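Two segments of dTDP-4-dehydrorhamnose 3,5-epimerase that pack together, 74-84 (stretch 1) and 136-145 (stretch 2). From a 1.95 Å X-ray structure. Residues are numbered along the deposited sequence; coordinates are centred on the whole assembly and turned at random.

Stretch 1 (74-84) GKHAQAKLVSC
Stretch 2, residues 136-145: AVFSYKCDNF

Antiparallel strands are paired by their backbones and often finished by side chains where the ladder ends, and these two segments of dTDP-4-dehydrorhamnose 3,5-epimerase illustrate both. Strand 80-84 runs against strand 136-142 at 166°, their axes approaching to 4.5 Å. Both strands are extended (phi/psi -120/150 at Val 82, -137/127 at Tyr 140), and the register is regular: Lys 80 faces Cys 142, Val 82 faces Tyr 140 and Cys 84 faces Phe 138 as non-hydrogen-bonded pairs, with CA-CA distances of 4.7, 4.3 and 4.6 Å. Between them lie the wider hydrogen-bonded pairs, Leu 81 with Lys 141 (CA-CA 5.1 Å) and Ser 83 with Ser 139 (5.3 Å). Leu 81 N donates to Lys 141 O (2.9 Å) and Lys 141 N to Leu 81 O (3.0 Å, nearly linear at 177°); Ser 83 N reaches Ser 139 O at 2.9 Å, and Ser 139 N reaches Ser 83 O at 2.8 Å.

Beyond the strands, Asp 143 N still donates to Ala 79 O (2.9 Å), but Asp 143 turns to phi/psi -92/17 and its p side chain supplies the return acceptor, Ala 79 N to Asp 143 OD1 at 2.7 Å. Asn 144 (chi1 t) then points toward the 3-10 segment 75-76 and the loop after it, its ND2 bonding both Lys 75 O and Ala 77 O at 3.0 Å. Gln 78 (m, t) reciprocates, NE2 to Asn 144 O at 3.0 Å. A water donates to Phe 145 O (2.8 Å) and lies 2.8 Å from His 76 ND1.

On the sheet face of Val 82 (m), packing is apolar: its CG1 lies 3.5 Å from Tyr 140 CB, its CB 3.6 Å from Phe 138 CZ (Tyr 140 p, Phe 138 t). On the Ser 83 (p) and Ser 139 (t) face, a water donates to Leu 81 O at 2.6 Å.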

ATOM      1  N   GLY A  74     -11.451   3.382 -22.106  1.00 19.96           N
ATOM      2  CA  GLY A  74     -11.748   4.801 -22.284  1.00 21.77           C
ATOM      3  C   GLY A  74     -11.377   5.642 -21.075  1.00 20.68           C
ATOM      4  O   GLY A  74     -10.328   5.463 -20.454  1.00 20.20           O
ATOM      5  N   LYS A  75     -12.271   6.563 -20.713  1.00 23.93           N
ATOM      6  CA  LYS A  75     -11.982   7.474 -19.611  1.00 26.67           C
ATOM      7  C   LYS A  75     -11.939   6.773 -18.263  1.00 26.74           C
ATOM      8  O   LYS A  75     -11.556   7.407 -17.275  1.00 23.03           O
ATOM      9  CB  LYS A  75     -13.030   8.581 -19.550  1.00 17.33           C
ATOM     10  CG  LYS A  75     -14.402   8.115 -19.153  1.00 23.26           C
ATOM     11  CD  LYS A  75     -15.407   9.261 -19.417  1.00 26.59           C
ATOM     12  CE  LYS A  75     -16.771   8.964 -18.872  1.00 38.18           C
ATOM     13  NZ  LYS A  75     -17.590  10.212 -18.904  1.00 50.39           N
ATOM     14  N   HIS A  76     -12.343   5.501 -18.195  1.00 21.62           N
ATOM     15  CA  HIS A  76     -12.272   4.718 -16.967  1.00 16.45           C
ATOM     16  C   HIS A  76     -10.991   3.913 -16.851  1.00 17.31           C
ATOM     17  O   HIS A  76     -10.801   3.237 -15.829  1.00 17.64           O
ATOM     18  CB  HIS A  76     -13.493   3.793 -16.886  1.00 14.39           C
ATOM     19  CG  HIS A  76     -14.783   4.554 -16.822  1.00 21.87           C
ATOM     20  ND1 HIS A  76     -15.176   5.238 -15.693  1.00 23.43           N
ATOM     21  CD2 HIS A  76     -15.732   4.792 -17.759  1.00 22.20           C
ATOM     22  CE1 HIS A  76     -16.331   5.840 -15.928  1.00 28.80           C
ATOM     23  NE2 HIS A  76     -16.691   5.581 -17.173  1.00 27.17           N
ATOM     24  N   ALA A  77     -10.081   4.022 -17.827  1.00 14.13           N
ATOM     25  CA  ALA A  77      -8.855   3.228 -17.804  1.00 18.97           C
ATOM     26  C   ALA A  77      -8.064   3.486 -16.522  1.00 18.30           C
ATOM     27  O   ALA A  77      -8.018   4.606 -16.013  1.00 15.95           O
ATOM     28  CB  ALA A  77      -7.978   3.536 -19.032  1.00 20.10           C
ATOM     29  N   GLN A  78      -7.460   2.428 -15.990  1.00 12.35           N
ATOM     30  CA  GLN A  78      -6.749   2.472 -14.719  1.00 13.41           C
ATOM     31  C   GLN A  78      -5.287   2.151 -14.946  1.00 16.85           C
ATOM     32  O   GLN A  78      -4.978   1.044 -15.394  1.00 17.32           O
ATOM     33  CB  GLN A  78      -7.311   1.456 -13.738  1.00 13.53           C
ATOM     34  CG  GLN A  78      -8.754   1.695 -13.319  1.00 15.27           C
ATOM     35  CD  GLN A  78      -9.318   0.537 -12.528  1.00 19.05           C
ATOM     36  OE1 GLN A  78      -9.266  -0.610 -12.971  1.00 16.94           O
ATOM     37  NE2 GLN A  78      -9.908   0.835 -11.365  1.00 16.16           N
ATOM     38  N   ALA A  79      -4.394   3.095 -14.619  1.00 11.31           N
ATOM     39  CA  ALA A  79      -3.003   2.721 -14.409  1.00 10.63           C
ATOM     40  C   ALA A  79      -2.907   1.946 -13.103  1.00 17.67           C
ATOM     41  O   ALA A  79      -3.639   2.237 -12.153  1.00 16.54           O
ATOM     42  CB  ALA A  79      -2.095   3.962 -14.363  1.00 15.33           C
ATOM     43  N   LYS A  80      -2.013   0.944 -13.063  1.00 13.36           N
ATOM     44  CA  LYS A  80      -1.896   0.035 -11.930  1.00 16.28           C
ATOM     45  C   LYS A  80      -0.451  -0.025 -11.459  1.00 19.15           C
ATOM     46  O   LYS A  80       0.461  -0.164 -12.277  1.00 19.51           O
ATOM     47  CB  LYS A  80      -2.393  -1.369 -12.295  1.00 12.97           C
ATOM     48  CG  LYS A  80      -3.894  -1.388 -12.643  1.00 17.52           C
ATOM     49  CD  LYS A  80      -4.321  -2.653 -13.399  1.00 19.52           C
ATOM     50  CE  LYS A  80      -5.797  -2.574 -13.834  1.00 26.21           C
ATOM     51  NZ  LYS A  80      -6.166  -3.650 -14.856  1.00 22.41           N
ATOM     52  N   LEU A  81      -0.246   0.089 -10.147  1.00 14.51           N
ATOM     53  CA  LEU A  81       1.061  -0.105  -9.523  1.00 13.36           C
ATOM     54  C   LEU A  81       0.929  -1.343  -8.660  1.00 18.52           C
ATOM     55  O   LEU A  81       0.211  -1.323  -7.655  1.00 16.34           O
ATOM     56  CB  LEU A  81       1.460   1.105  -8.682  1.00 13.21           C
ATOM     57  CG  LEU A  81       2.854   1.049  -8.065  1.00 15.70           C
ATOM     58  CD1 LEU A  81       3.940   0.982  -9.135  1.00 12.97           C
ATOM     59  CD2 LEU A  81       3.012   2.292  -7.190  1.00 25.24           C
ATOM     60  N   VAL A  82       1.584  -2.424  -9.058  1.00 12.37           N
ATOM     61  CA  VAL A  82       1.277  -3.714  -8.468  1.00 12.31           C
ATOM     62  C   VAL A  82       2.510  -4.285  -7.789  1.00 17.46           C
ATOM     63  O   VAL A  82       3.652  -4.015  -8.179  1.00 17.74           O
ATOM     64  CB  VAL A  82       0.714  -4.688  -9.536  1.00 18.77           C
ATOM     65  CG1 VAL A  82      -0.496  -4.083 -10.230  1.00 16.27           C
ATOM     66  CG2 VAL A  82       1.743  -4.982 -10.594  1.00 17.12           C
ATOM     67  N   SER A  83       2.272  -5.071  -6.741  1.00 15.77           N
ATOM     68  CA  SER A  83       3.362  -5.743  -6.049  1.00 20.94           C
ATOM     69  C   SER A  83       2.793  -6.939  -5.314  1.00 21.83           C
ATOM     70  O   SER A  83       1.581  -7.128  -5.228  1.00 15.64           O
ATOM     71  CB  SER A  83       4.096  -4.800  -5.083  1.00 18.91           C
ATOM     72  OG  SER A  83       3.200  -4.269  -4.101  1.00 19.97           O
ATOM     73  N   CYS A  84       3.694  -7.755  -4.786  1.00 17.05           N
ATOM     74  CA  CYS A  84       3.311  -8.970  -4.090  1.00 16.59           C
ATOM     75  C   CYS A  84       3.763  -8.835  -2.644  1.00 19.23           C
ATOM     76  O   CYS A  84       4.953  -8.635  -2.386  1.00 16.56           O
ATOM     77  CB  CYS A  84       3.934 -10.189  -4.772  1.00 14.60           C
ATOM     78  SG  CYS A  84       3.615 -11.702  -3.920  1.00 20.36           S
ATOM     79  N   ALA A 136      -0.485 -16.470  -2.391  1.00 18.04           N
ATOM     80  CA  ALA A 136       0.164 -15.176  -2.534  1.00 17.02           C
ATOM     81  C   ALA A 136      -0.831 -14.067  -2.237  1.00 18.94           C
ATOM     82  O   ALA A 136      -2.018 -14.182  -2.554  1.00 19.52           O
ATOM     83  CB  ALA A 136       0.738 -14.964  -3.935  1.00 16.26           C
ATOM     84  N   VAL A 137      -0.333 -12.984  -1.640  1.00 16.55           N
ATOM     85  CA  VAL A 137      -1.122 -11.774  -1.440  1.00 14.89           C
ATOM     86  C   VAL A 137      -0.631 -10.743  -2.450  1.00 21.14           C
ATOM     87  O   VAL A 137       0.577 -10.473  -2.557  1.00 18.33           O
ATOM     88  CB  VAL A 137      -1.050 -11.259   0.012  1.00 17.02           C
ATOM     89  CG1 VAL A 137      -1.798  -9.936   0.160  1.00 19.13           C
ATOM     90  CG2 VAL A 137      -1.721 -12.268   0.944  1.00 20.04           C
ATOM     91  N   PHE A 138      -1.565 -10.234  -3.247  1.00 17.63           N
ATOM     92  CA  PHE A 138      -1.283  -9.366  -4.382  1.00 15.70           C
ATOM     93  C   PHE A 138      -1.865  -7.996  -4.077  1.00 20.01           C
ATOM     94  O   PHE A 138      -3.010  -7.900  -3.636  1.00 24.21           O
ATOM     95  CB  PHE A 138      -1.916  -9.942  -5.661  1.00 12.79           C
ATOM     96  CG  PHE A 138      -1.596  -9.163  -6.927  1.00 22.46           C
ATOM     97  CD1 PHE A 138      -0.346  -9.288  -7.540  1.00 19.36           C
ATOM     98  CD2 PHE A 138      -2.573  -8.382  -7.552  1.00 23.60           C
ATOM     99  CE1 PHE A 138      -0.063  -8.611  -8.735  1.00 19.99           C
ATOM    100  CE2 PHE A 138      -2.286  -7.695  -8.762  1.00 21.64           C
ATOM    101  CZ  PHE A 138      -1.014  -7.819  -9.336  1.00 20.15           C
ATOM    102  N   SER A 139      -1.091  -6.947  -4.308  1.00 19.20           N
ATOM    103  CA  SER A 139      -1.529  -5.581  -4.036  1.00 17.57           C
ATOM    104  C   SER A 139      -1.559  -4.808  -5.345  1.00 16.19           C
ATOM    105  O   SER A 139      -0.590  -4.843  -6.112  1.00 16.83           O
ATOM    106  CB  SER A 139      -0.583  -4.907  -3.036  1.00 20.98           C
ATOM    107  OG  SER A 139      -0.602  -3.497  -3.171  1.00 25.11           O
ATOM    108  N   TYR A 140      -2.664  -4.126  -5.625  1.00 18.68           N
ATOM    109  CA  TYR A 140      -2.647  -3.245  -6.786  1.00 20.30           C
ATOM    110  C   TYR A 140      -3.322  -1.927  -6.452  1.00 22.44           C
ATOM    111  O   TYR A 140      -4.430  -1.906  -5.912  1.00 25.93           O
ATOM    112  CB  TYR A 140      -3.263  -3.897  -8.033  1.00 23.23           C
ATOM    113  CG  TYR A 140      -4.667  -4.439  -7.986  1.00 26.26           C
ATOM    114  CD1 TYR A 140      -5.690  -3.801  -8.690  1.00 32.00           C
ATOM    115  CD2 TYR A 140      -4.970  -5.620  -7.313  1.00 24.76           C
ATOM    116  CE1 TYR A 140      -6.974  -4.290  -8.693  1.00 34.25           C
ATOM    117  CE2 TYR A 140      -6.250  -6.119  -7.307  1.00 40.58           C
ATOM    118  CZ  TYR A 140      -7.252  -5.450  -8.000  1.00 46.07           C
ATOM    119  OH  TYR A 140      -8.534  -5.941  -8.002  1.00 49.56           O
ATOM    120  N   LYS A 141      -2.604  -0.844  -6.716  1.00 18.64           N
ATOM    121  CA  LYS A 141      -3.100   0.519  -6.593  1.00 18.43           C
ATOM    122  C   LYS A 141      -3.503   0.990  -7.978  1.00 22.85           C
ATOM    123  O   LYS A 141      -2.778   0.754  -8.954  1.00 17.60           O
ATOM    124  CB  LYS A 141      -2.024   1.450  -6.029  1.00 24.29           C
ATOM    125  CG  LYS A 141      -1.263   0.903  -4.803  1.00 33.55           C
ATOM    126  CD  LYS A 141      -0.397   1.982  -4.122  1.00 48.96           C
ATOM    127  CE  LYS A 141      -1.233   3.097  -3.470  1.00 58.93           C
ATOM    128  NZ  LYS A 141      -0.453   4.154  -2.744  1.00 55.84           N
ATOM    129  N   CYS A 142      -4.639   1.671  -8.066  1.00 13.91           N
ATOM    130  CA  CYS A 142      -5.160   2.121  -9.350  1.00 14.33           C
ATOM    131  C   CYS A 142      -5.253   3.628  -9.347  1.00 16.86           C
ATOM    132  O   CYS A 142      -5.655   4.217  -8.341  1.00 12.72           O
ATOM    133  CB  CYS A 142      -6.536   1.555  -9.628  1.00 16.92           C
ATOM    134  SG  CYS A 142      -6.559  -0.249  -9.651  1.00 25.67           S
ATOM    135  N   ASP A 143      -4.950   4.239 -10.498  1.00 14.63           N
ATOM    136  CA  ASP A 143      -5.048   5.685 -10.638  1.00 14.66           C
ATOM    137  C   ASP A 143      -6.412   6.124 -11.173  1.00 16.43           C
ATOM    138  O   ASP A 143      -6.572   7.276 -11.584  1.00 13.35           O
ATOM    139  CB  ASP A 143      -3.865   6.215 -11.480  1.00 14.94           C
ATOM    140  CG  ASP A 143      -4.130   6.229 -12.990  1.00 20.67           C
ATOM    141  OD1 ASP A 143      -5.024   5.532 -13.513  1.00 15.36           O
ATOM    142  OD2 ASP A 143      -3.381   6.957 -13.682  1.00 18.16           O
ATOM    143  N   ASN A 144      -7.420   5.248 -11.110  1.00 14.20           N
ATOM    144  CA  ASN A 144      -8.772   5.609 -11.508  1.00 15.40           C
ATOM    145  C   ASN A 144      -9.716   4.651 -10.809  1.00 18.89           C
ATOM    146  O   ASN A 144      -9.309   3.578 -10.352  1.00 16.62           O
ATOM    147  CB  ASN A 144      -8.928   5.542 -13.040  1.00 17.81           C
ATOM    148  CG  ASN A 144      -9.982   6.482 -13.584  1.00 23.49           C
ATOM    149  OD1 ASN A 144     -10.827   7.019 -12.852  1.00 23.71           O
ATOM    150  ND2 ASN A 144      -9.958   6.665 -14.905  1.00 21.40           N
ATOM    151  N   PHE A 145     -10.979   5.021 -10.768  1.00 15.98           N
ATOM    152  CA  PHE A 145     -11.944   4.279  -9.968  1.00 17.03           C
ATOM    153  C   PHE A 145     -12.572   3.136 -10.766  1.00 19.55           C
ATOM    154  O   PHE A 145     -12.610   3.141 -12.005  1.00 16.96           O
ATOM    155  CB  PHE A 145     -13.018   5.240  -9.444  1.00 20.12           C
ATOM    156  CG  PHE A 145     -12.462   6.310  -8.531  1.00 18.87           C
ATOM    157  CD1 PHE A 145     -12.051   5.985  -7.242  1.00 20.86           C
ATOM    158  CD2 PHE A 145     -12.329   7.620  -8.968  1.00 23.35           C
ATOM    159  CE1 PHE A 145     -11.512   6.957  -6.388  1.00 18.30           C
ATOM    160  CE2 PHE A 145     -11.792   8.605  -8.137  1.00 20.63           C
ATOM    161  CZ  PHE A 145     -11.390   8.266  -6.834  1.00 19.31           C
TER
HETATM  162  O   HOH W   1     -13.789   5.278 -13.286  1.00 26.54           O
HETATM  163  O   HOH W   2       1.255  -1.924  -5.300  1.00 27.50           O